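Local coordinates for protein probable glutathione S-transferase (Pseudomonas aeruginosa, PDB 6JWK) that probably isomerises maleylpyruvate, as a zeta-class member of the glutathione transferase superfamily, at residues T11-V15 with A51-L55; R150-F154 with E189-C194. All blocks are in the same frame, centred on the assembly; numbering follows the deposited sequence.

Contact 1. Residues T11-V15 with A51-L55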
loop_
_atom_site.group_PDB
_atom_site.type_symbol
_atom_site.label_atom_id
_atom_site.label_comp_id
_atom_site.label_asym_id
_atom_site.label_seq_id
_atom_site.Cartn_x
_atom_site.Cartn_y
_atom_site.Cartn_z
ATOM N N THR B 11 -5.956 6.822 -8.287
ATOM C CA THR B 11 -4.862 7.256 -7.391
ATOM C C THR B 11 -4.772 8.780 -7.507
ATOM O O THR B 11 -4.474 9.429 -6.491
ATOM C CB THR B 11 -3.545 6.503 -7.687
ATOM O OG1 THR B 11 -3.298 6.663 -9.088
ATOM C CG2 THR B 11 -3.646 5.033 -7.340
ATOM N N SER B 12 -5.014 9.348 -8.679
ATOM C CA SER B 12 -5.072 10.837 -8.832
ATOM C C SER B 12 -6.216 11.389 -7.966
ATOM O O SER B 12 -6.046 12.396 -7.284
ATOM C CB SER B 12 -5.260 11.255 -10.275
ATOM O OG SER B 12 -4.154 10.860 -11.072
ATOM N N TYR B 13 -7.368 10.746 -8.047
ATOM C CA TYR B 13 -8.576 11.157 -7.286
ATOM C C TYR B 13 -8.212 11.225 -5.783
ATOM O O TYR B 13 -8.566 12.216 -5.115
ATOM C CB TYR B 13 -9.703 10.194 -7.658
ATOM C CG TYR B 13 -11.079 10.556 -7.154
ATOM C CD1 TYR B 13 -11.349 11.773 -6.532
ATOM C CD2 TYR B 13 -12.148 9.699 -7.395
ATOM C CE1 TYR B 13 -12.630 12.084 -6.082
ATOM C CE2 TYR B 13 -13.435 10.006 -6.955
ATOM C CZ TYR B 13 -13.674 11.205 -6.306
ATOM O OH TYR B 13 -14.943 11.497 -5.897
ATOM N N ARG B 14 -7.550 10.197 -5.240
ATOM C CA ARG B 14 -7.136 10.148 -3.804
ATOM C C ARG B 14 -6.414 11.450 -3.450
ATOM O O ARG B 14 -6.688 12.019 -2.443
ATOM C CB ARG B 14 -6.156 9.004 -3.483
ATOM C CG ARG B 14 -6.712 7.600 -3.658
ATOM C CD ARG B 14 -5.608 6.619 -3.395
ATOM N NE ARG B 14 -6.044 5.281 -3.682
ATOM C CZ ARG B 14 -5.260 4.238 -3.730
ATOM N NH1 ARG B 14 -3.955 4.397 -3.573
ATOM N NH2 ARG B 14 -5.769 3.044 -3.984
ATOM N N VAL B 15 -5.470 11.878 -4.277
ATOM C CA VAL B 15 -4.625 13.057 -3.946
ATOM C C VAL B 15 -5.356 14.361 -4.222
ATOM O O VAL B 15 -5.108 15.360 -3.479
ATOM C CB VAL B 15 -3.292 12.992 -4.723
ATOM C CG1 VAL B 15 -2.427 14.188 -4.397
ATOM C CG2 VAL B 15 -2.544 11.689 -4.409
ATOM N N ALA B 51 3.829 7.093 -13.987
ATOM C CA ALA B 51 2.534 6.653 -13.411
ATOM C C ALA B 51 1.970 7.783 -12.528
ATOM O O ALA B 51 2.737 8.362 -11.743
ATOM C CB ALA B 51 2.689 5.356 -12.649
ATOM N N LEU B 52 0.692 8.125 -12.712
ATOM C CA LEU B 52 0.044 9.292 -12.062
ATOM C C LEU B 52 -0.491 8.847 -10.706
ATOM O O LEU B 52 -0.627 7.664 -10.458
ATOM C CB LEU B 52 -1.072 9.817 -12.972
ATOM C CG LEU B 52 -0.639 10.351 -14.340
ATOM C CD1 LEU B 52 -1.864 10.755 -15.160
ATOM C CD2 LEU B 52 0.336 11.523 -14.218
ATOM N N PRO B 53 -0.759 9.760 -9.758
ATOM C CA PRO B 53 -0.421 11.172 -9.926
ATOM C C PRO B 53 1.076 11.442 -9.665
ATOM O O PRO B 53 1.725 10.605 -9.104
ATOM C CB PRO B 53 -1.285 11.838 -8.871
ATOM C CG PRO B 53 -1.332 10.810 -7.751
ATOM C CD PRO B 53 -1.294 9.452 -8.421
ATOM N N THR B 54 1.562 12.643 -9.974
ATOM C CA THR B 54 2.906 13.080 -9.571
ATOM C C THR B 54 2.785 14.432 -8.906
ATOM O O THR B 54 2.378 15.377 -9.604
ATOM C CB THR B 54 3.871 13.131 -10.777
ATOM O OG1 THR B 54 3.806 11.878 -11.448
ATOM C CG2 THR B 54 5.307 13.377 -10.379
ATOM N N LEU B 55 3.201 14.540 -7.652
ATOM C CA LEU B 55 3.317 15.852 -6.991
ATOM C C LEU B 55 4.686 16.422 -7.350
ATOM O O LEU B 55 5.659 15.651 -7.266
ATOM C CB LEU B 55 3.171 15.684 -5.485
ATOM C CG LEU B 55 3.217 17.007 -4.726
ATOM C CD1 LEU B 55 1.895 17.725 -4.857
ATOM C CD2 LEU B 55 3.596 16.792 -3.276
#
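The first turn of helix 10-22 lies against the loop that leads into strand 54-56, with the CA atoms of S12 and P53 4.8 Å apart. This close approach comes where the peptide bond between L52 and P53 is cis, turning the proline ring toward the helix. P53 CD sits 3.7 Å from S12 N, P53 CB 3.7 Å from S12 OG, and P53 CG 3.7 Å from V15 CG2, an apolar contact one turn further on. This cis-proline loop is a hallmark of the thioredoxin-like N-terminal domain of glutathione transferases, where the backbone of the residue before the proline typically pairs with glutathione. A sulfate, probably from the crystallisation liquor, lies about 4 Å from the T11 side chain. T11 OG1 lies 3.2 Å from L52 O and also forms a weak hydrogen bond with S9. The S12 hydroxyl is hydrogen-bonded to S9. L3 of strand 2-5 touches both P53 and V15.

Contact 2. Residues R150-F154 with E189-C194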
loop_
_atom_site.group_PDB
_atom_site.type_symbol
_atom_site.label_atom_id
_atom_site.label_comp_id
_atom_site.label_asym_id
_atom_site.label_seq_id
_atom_site.Cartn_x
_atom_site.Cartn_y
_atom_site.Cartn_z
ATOM N N ARG B 150 -13.864 3.305 13.728
ATOM C CA ARG B 150 -14.081 4.733 13.410
ATOM C C ARG B 150 -14.104 5.572 14.691
ATOM O O ARG B 150 -14.527 5.070 15.756
ATOM C CB ARG B 150 -15.364 4.971 12.628
ATOM C CG ARG B 150 -16.635 4.859 13.468
ATOM C CD ARG B 150 -17.833 4.712 12.571
ATOM N NE ARG B 150 -17.968 5.823 11.641
ATOM C CZ ARG B 150 -18.762 5.813 10.576
ATOM N NH1 ARG B 150 -19.477 4.760 10.254
ATOM N NH2 ARG B 150 -18.823 6.866 9.808
ATOM N N ARG B 151 -13.668 6.811 14.608
ATOM C CA ARG B 151 -13.666 7.714 15.781
ATOM C C ARG B 151 -14.869 8.653 15.740
ATOM O O ARG B 151 -15.134 9.286 16.757
ATOM C CB ARG B 151 -12.337 8.457 15.868
ATOM C CG ARG B 151 -11.144 7.527 16.054
ATOM C CD ARG B 151 -11.112 7.009 17.489
ATOM N NE ARG B 151 -10.552 5.674 17.605
ATOM C CZ ARG B 151 -10.470 5.004 18.744
ATOM N NH1 ARG B 151 -10.935 5.576 19.852
ATOM N NH2 ARG B 151 -9.970 3.766 18.751
ATOM N N GLY B 152 -15.532 8.796 14.596
ATOM C CA GLY B 152 -16.551 9.846 14.397
ATOM C C GLY B 152 -17.345 9.654 13.121
ATOM O O GLY B 152 -17.474 8.499 12.646
ATOM N N ALA B 153 -17.941 10.751 12.673
ATOM C CA ALA B 153 -18.763 10.859 11.449
ATOM C C ALA B 153 -17.882 10.360 10.318
ATOM O O ALA B 153 -18.387 9.680 9.439
ATOM C CB ALA B 153 -19.193 12.282 11.202
ATOM N N PHE B 154 -16.603 10.706 10.392
ATOM C CA PHE B 154 -15.553 10.152 9.494
ATOM C C PHE B 154 -14.702 9.182 10.307
ATOM O O PHE B 154 -14.785 9.161 11.548
ATOM C CB PHE B 154 -14.725 11.271 8.862
ATOM C CG PHE B 154 -15.554 12.311 8.152
ATOM C CD1 PHE B 154 -15.913 12.135 6.823
ATOM C CD2 PHE B 154 -16.104 13.384 8.864
ATOM C CE1 PHE B 154 -16.705 13.070 6.183
ATOM C CE2 PHE B 154 -16.863 14.338 8.212
ATOM C CZ PHE B 154 -17.163 14.177 6.876
ATOM N N GLU B 189 -22.814 5.083 3.537
ATOM C CA GLU B 189 -23.179 6.263 4.333
ATOM C C GLU B 189 -21.954 7.189 4.427
ATOM O O GLU B 189 -22.108 8.432 4.304
ATOM C CB GLU B 189 -23.696 5.805 5.696
ATOM C CG GLU B 189 -23.920 6.942 6.662
ATOM C CD GLU B 189 -24.259 6.445 8.050
ATOM O OE1 GLU B 189 -23.370 5.817 8.712
ATOM O OE2 GLU B 189 -25.414 6.630 8.436
ATOM N N LEU B 190 -20.761 6.629 4.659
ATOM C CA LEU B 190 -19.557 7.485 4.790
ATOM C C LEU B 190 -19.316 8.164 3.448
ATOM O O LEU B 190 -18.979 9.341 3.413
ATOM C CB LEU B 190 -18.383 6.610 5.209
ATOM C CG LEU B 190 -17.017 7.277 5.291
ATOM C CD1 LEU B 190 -17.070 8.484 6.206
ATOM C CD2 LEU B 190 -15.957 6.257 5.737
ATOM N N GLU B 191 -19.459 7.405 2.374
ATOM C CA GLU B 191 -19.275 7.960 1.026
ATOM C C GLU B 191 -20.210 9.156 0.843
ATOM O O GLU B 191 -19.736 10.183 0.353
ATOM C CB GLU B 191 -19.505 6.877 -0.009
ATOM C CG GLU B 191 -19.372 7.388 -1.425
ATOM C CD GLU B 191 -19.852 6.395 -2.480
ATOM O OE1 GLU B 191 -20.688 5.577 -2.134
ATOM O OE2 GLU B 191 -19.346 6.429 -3.664
ATOM N N GLY B 192 -21.488 9.024 1.214
ATOM C CA GLY B 192 -22.486 10.109 1.094
ATOM C C GLY B 192 -22.082 11.312 1.922
ATOM O O GLY B 192 -22.152 12.442 1.402
ATOM N N ARG B 193 -21.563 11.116 3.140
ATOM C CA ARG B 193 -21.103 12.270 3.937
ATOM C C ARG B 193 -19.966 12.998 3.226
ATOM O O ARG B 193 -19.900 14.226 3.315
ATOM C CB ARG B 193 -20.578 11.912 5.325
ATOM C CG ARG B 193 -21.666 11.413 6.237
ATOM C CD ARG B 193 -21.233 11.256 7.679
ATOM N NE ARG B 193 -22.359 10.506 8.197
ATOM C CZ ARG B 193 -22.284 9.564 9.111
ATOM N NH1 ARG B 193 -21.113 9.203 9.603
ATOM N NH2 ARG B 193 -23.393 8.994 9.543
ATOM N N CYS B 194 -19.028 12.272 2.655
ATOM C CA CYS B 194 -17.903 12.896 1.892
ATOM C C CYS B 194 -18.398 13.669 0.656
ATOM O O CYS B 194 -17.993 14.837 0.466
ATOM C CB CYS B 194 -16.944 11.794 1.470
ATOM S SG CYS B 194 -16.088 11.043 2.880
HETATM O O HOH W 1 -20.906 5.265 7.902
#
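A153 O is the polar centre of this contact, accepting from two arginines: R193 NH1 reaches it across the segments at 2.8 Å, and R150 NH2 from within the loop at 2.9 Å. Sharing one acceptor brings the like-charged R150 NH2 and R193 NH1 to 3.3 Å, two donors with no bond between them. R150 NE donates to G152 O at 2.9 Å, so this side chain folds back over its own loop just after helix 124-149. Negative charge comes from E189. Its OE1 receives a hydrogen bond at 2.7 Å from water 1, which accepts from R150 NH1 at 2.8 Å. E189 OE1 also lies 3.3 Å from R193 NH2, a salt bridge of charges only, since no N-H points at the oxygen. F154 CD1 packs 3.9 Å from L190 CD1, and C194 SG meets the ring edge, 3.9 Å from F154 CE1. E164 of helix 162-176 touches F154, L190 and C194, so the loop and helix 185-195 both rest against that helix in the helical C-terminal domain.

In the fold
From the N terminus, the chain makes strand 2-5 and helix 10-22, then strand 28-30. Contact 1 brings it back to the start of that helix just before strand 54-56, closing the first loop, part of which (32-50) is not modelled. The chain then finishes the sheet and crosses into the helical domain, where helix 124-149 ends at the loop of contact 2. Helix 162-176 follows, and contact 2 closes when helix 185-195 returns to that loop. The two closures are in series, neither nesting nor crossing. Their centres are about 23 Å apart, on opposite sides of the chain's centre: contact 1 joins helix 10-22 to the cis-proline loop, contact 2 joins loop to helix in the C-terminal domain.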